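Local coordinates for ABC transporter substrate-binding protein (Bradyrhizobium japonicum, PDB 4I1D) that serves as the periplasmic substrate-binding protein of an ABC transporter, probably of the polyamine-binding type, and holds d-malate in this crystal, at residues A21-S26 / V246-E251. Residues are numbered along the deposited sequence; the frame is centred on the assembly and turned at random.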
ATOM      1  N   ALA A  21      -9.437   2.878  49.479  1.00 56.88           N
ATOM      2  CA  ALA A  21      -8.310   2.808  50.401  1.00 54.87           C
ATOM      3  C   ALA A  21      -7.497   4.089  50.472  1.00 54.42           C
ATOM      4  O   ALA A  21      -6.994   4.446  51.536  1.00 52.66           O
ATOM      5  CB  ALA A  21      -7.389   1.658  50.006  1.00 53.56           C
ATOM      6  N   ILE A  22      -7.342   4.768  49.340  1.00 47.99           N
ATOM      7  CA  ILE A  22      -6.349   5.837  49.244  1.00 42.02           C
ATOM      8  C   ILE A  22      -6.858   7.210  48.806  1.00 49.90           C
ATOM      9  O   ILE A  22      -6.625   8.200  49.500  1.00 53.95           O
ATOM     10  CB  ILE A  22      -5.174   5.420  48.351  1.00 48.25           C
ATOM     11  CG1 ILE A  22      -4.419   4.262  49.006  1.00 50.31           C
ATOM     12  CG2 ILE A  22      -4.255   6.602  48.111  1.00 52.13           C
ATOM     13  CD1 ILE A  22      -3.269   3.765  48.207  1.00 57.08           C
ATOM     14  N   LEU A  23      -7.541   7.279  47.666  1.00 47.67           N
ATOM     15  CA  LEU A  23      -7.966   8.567  47.126  1.00 47.36           C
ATOM     16  C   LEU A  23      -8.969   9.289  48.039  1.00 49.89           C
ATOM     17  O   LEU A  23      -8.724  10.417  48.458  1.00 58.12           O
ATOM     18  CB  LEU A  23      -8.521   8.404  45.709  1.00 52.07           C
ATOM     19  CG  LEU A  23      -7.570   7.660  44.768  1.00 54.79           C
ATOM     20  CD1 LEU A  23      -8.129   7.576  43.346  1.00 62.14           C
ATOM     21  CD2 LEU A  23      -6.199   8.307  44.772  1.00 51.49           C
ATOM     22  N   ASP A  24     -10.084   8.641  48.362  1.00 48.64           N
ATOM     23  CA  ASP A  24     -11.099   9.266  49.223  1.00 50.85           C
ATOM     24  C   ASP A  24     -10.552   9.706  50.583  1.00 59.09           C
ATOM     25  O   ASP A  24     -10.774  10.842  51.002  1.00 63.04           O
ATOM     26  CB  ASP A  24     -12.316   8.353  49.427  1.00 53.50           C
ATOM     27  CG  ASP A  24     -13.289   8.409  48.265  1.00 66.53           C
ATOM     28  OD1 ASP A  24     -13.086   9.245  47.359  1.00 69.63           O
ATOM     29  OD2 ASP A  24     -14.266   7.631  48.264  1.00 73.50           O
ATOM     30  N   PRO A  25      -9.844   8.808  51.287  1.00 59.16           N
ATOM     31  CA  PRO A  25      -9.321   9.242  52.593  1.00 62.14           C
ATOM     32  C   PRO A  25      -8.305  10.385  52.447  1.00 59.02           C
ATOM     33  O   PRO A  25      -8.314  11.310  53.251  1.00 61.66           O
ATOM     34  CB  PRO A  25      -8.652   7.976  53.151  1.00 63.88           C
ATOM     35  CG  PRO A  25      -9.273   6.826  52.376  1.00 64.32           C
ATOM     36  CD  PRO A  25      -9.551   7.389  51.005  1.00 55.89           C
ATOM     37  N   SER A  26      -7.454  10.328  51.429  1.00 52.70           N
ATOM     38  CA  SER A  26      -6.492  11.401  51.179  1.00 60.01           C
ATOM     39  C   SER A  26      -7.163  12.735  50.840  1.00 63.48           C
ATOM     40  O   SER A  26      -6.771  13.786  51.344  1.00 68.26           O
ATOM     41  CB  SER A  26      -5.540  11.006  50.048  1.00 59.90           C
ATOM     42  OG  SER A  26      -4.672   9.966  50.461  1.00 62.83           O
ATOM     43  N   VAL A 246       1.966  17.484  45.138  1.00 55.88           N
ATOM     44  CA  VAL A 246       3.049  17.068  46.021  1.00 61.47           C
ATOM     45  C   VAL A 246       2.455  16.635  47.358  1.00 57.99           C
ATOM     46  O   VAL A 246       2.826  15.596  47.905  1.00 56.08           O
ATOM     47  CB  VAL A 246       4.106  18.181  46.223  1.00 67.81           C
ATOM     48  CG1 VAL A 246       5.183  17.727  47.203  1.00 64.56           C
ATOM     49  CG2 VAL A 246       4.736  18.562  44.881  1.00 65.28           C
ATOM     50  N   LYS A 247       1.505  17.420  47.856  1.00 54.41           N
ATOM     51  CA  LYS A 247       0.811  17.100  49.104  1.00 64.63           C
ATOM     52  C   LYS A 247       0.065  15.769  49.031  1.00 65.66           C
ATOM     53  O   LYS A 247       0.089  14.986  49.981  1.00 66.26           O
ATOM     54  CB  LYS A 247      -0.145  18.228  49.499  1.00 60.41           C
ATOM     55  CG  LYS A 247       0.555  19.531  49.840  1.00 68.30           C
ATOM     56  CD  LYS A 247      -0.452  20.658  50.045  1.00 80.02           C
ATOM     57  CE  LYS A 247       0.236  21.961  50.445  1.00 92.23           C
ATOM     58  NZ  LYS A 247      -0.692  23.129  50.379  1.00 98.16           N
ATOM     59  N   PHE A 248      -0.594  15.511  47.905  1.00 58.97           N
ATOM     60  CA  PHE A 248      -1.308  14.253  47.732  1.00 56.37           C
ATOM     61  C   PHE A 248      -0.354  13.061  47.753  1.00 54.44           C
ATOM     62  O   PHE A 248      -0.661  12.013  48.317  1.00 61.99           O
ATOM     63  CB  PHE A 248      -2.101  14.244  46.426  1.00 54.73           C
ATOM     64  CG  PHE A 248      -2.509  12.871  45.992  1.00 56.77           C
ATOM     65  CD1 PHE A 248      -1.823  12.216  44.981  1.00 52.24           C
ATOM     66  CD2 PHE A 248      -3.556  12.219  46.620  1.00 54.48           C
ATOM     67  CE1 PHE A 248      -2.192  10.944  44.583  1.00 50.51           C
ATOM     68  CE2 PHE A 248      -3.926  10.945  46.230  1.00 61.65           C
ATOM     69  CZ  PHE A 248      -3.240  10.305  45.210  1.00 55.14           C
ATOM     70  N   LEU A 249       0.800  13.225  47.127  1.00 54.33           N
ATOM     71  CA  LEU A 249       1.780  12.151  47.064  1.00 56.15           C
ATOM     72  C   LEU A 249       2.138  11.709  48.470  1.00 60.27           C
ATOM     73  O   LEU A 249       2.317  10.526  48.741  1.00 63.92           O
ATOM     74  CB  LEU A 249       3.041  12.618  46.339  1.00 53.84           C
ATOM     75  CG  LEU A 249       3.385  11.814  45.092  1.00 61.79           C
ATOM     76  CD1 LEU A 249       2.219  11.849  44.120  1.00 59.11           C
ATOM     77  CD2 LEU A 249       4.653  12.348  44.445  1.00 66.68           C
ATOM     78  N   ASN A 250       2.235  12.673  49.373  1.00 57.17           N
ATOM     79  CA  ASN A 250       2.591  12.355  50.736  1.00 60.62           C
ATOM     80  C   ASN A 250       1.500  11.549  51.451  1.00 63.65           C
ATOM     81  O   ASN A 250       1.801  10.591  52.165  1.00 59.59           O
ATOM     82  CB  ASN A 250       2.942  13.622  51.507  1.00 59.61           C
ATOM     83  CG  ASN A 250       3.406  13.322  52.899  1.00 61.35           C
ATOM     84  OD1 ASN A 250       4.439  12.677  53.088  1.00 60.49           O
ATOM     85  ND2 ASN A 250       2.649  13.778  53.891  1.00 64.14           N
ATOM     86  N   GLU A 251       0.240  11.933  51.252  1.00 58.89           N
ATOM     87  CA  GLU A 251      -0.878  11.148  51.776  1.00 58.27           C
ATOM     88  C   GLU A 251      -1.023   9.776  51.095  1.00 58.50           C
ATOM     89  O   GLU A 251      -1.498   8.821  51.707  1.00 56.40           O
ATOM     90  CB  GLU A 251      -2.197  11.921  51.676  1.00 51.29           C
ATOM     91  CG  GLU A 251      -2.368  13.013  52.731  1.00 67.79           C
ATOM     92  CD  GLU A 251      -2.136  12.498  54.147  1.00 81.72           C
ATOM     93  OE1 GLU A 251      -2.914  11.627  54.603  1.00 80.05           O
ATOM     94  OE2 GLU A 251      -1.166  12.955  54.798  1.00 87.22           O
TER
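The carbonyl oxygen of I22 takes two bonds from S26, whose hydroxyl also rests against E251. S26 OG donates to I22 O over 2.8 Å, and the S26 backbone N reaches the same oxygen from the opposite face of the carbonyl plane. The hydroxyl bond is bent, with a C=O...OG angle of 146°. With OG placed beside its own backbone N (chi1 -69°), the hydroxyl points back to the preceding turn of its helix while its oxygen lies against E251, where OG is 3.4 Å from the CB methylene. The S26 CB, in turn, comes obliquely to the F248 ring, 4.1 Å from CD2. Replacing S26 by an alanine is likely to leave the I22 carbonyl with only the backbone bond from this residue and to open a small gap beside E251 CB. Beside this, L23 and F248 make a purely apolar contact: L23 sends its CD2 methyl to the edge of the F248 ring, near the ring plane, 3.6 Å from CZ. CG anti to the backbone N (chi1 163°) swings the F248 ring toward helix 12-30. The axes of segments 21-26 and 246-251 approach to 10.2 Å, their N-to-C directions 124° apart, and the contact buries a modest 202 Å². Helix 12-30 is thereby joined to helix 242-252 in this solute-binding fold, well away from the malate site; F248 also meets F7 of strand 4-9, H257 of helix 255-260 touches S26, and L249 packs on strand 219-235.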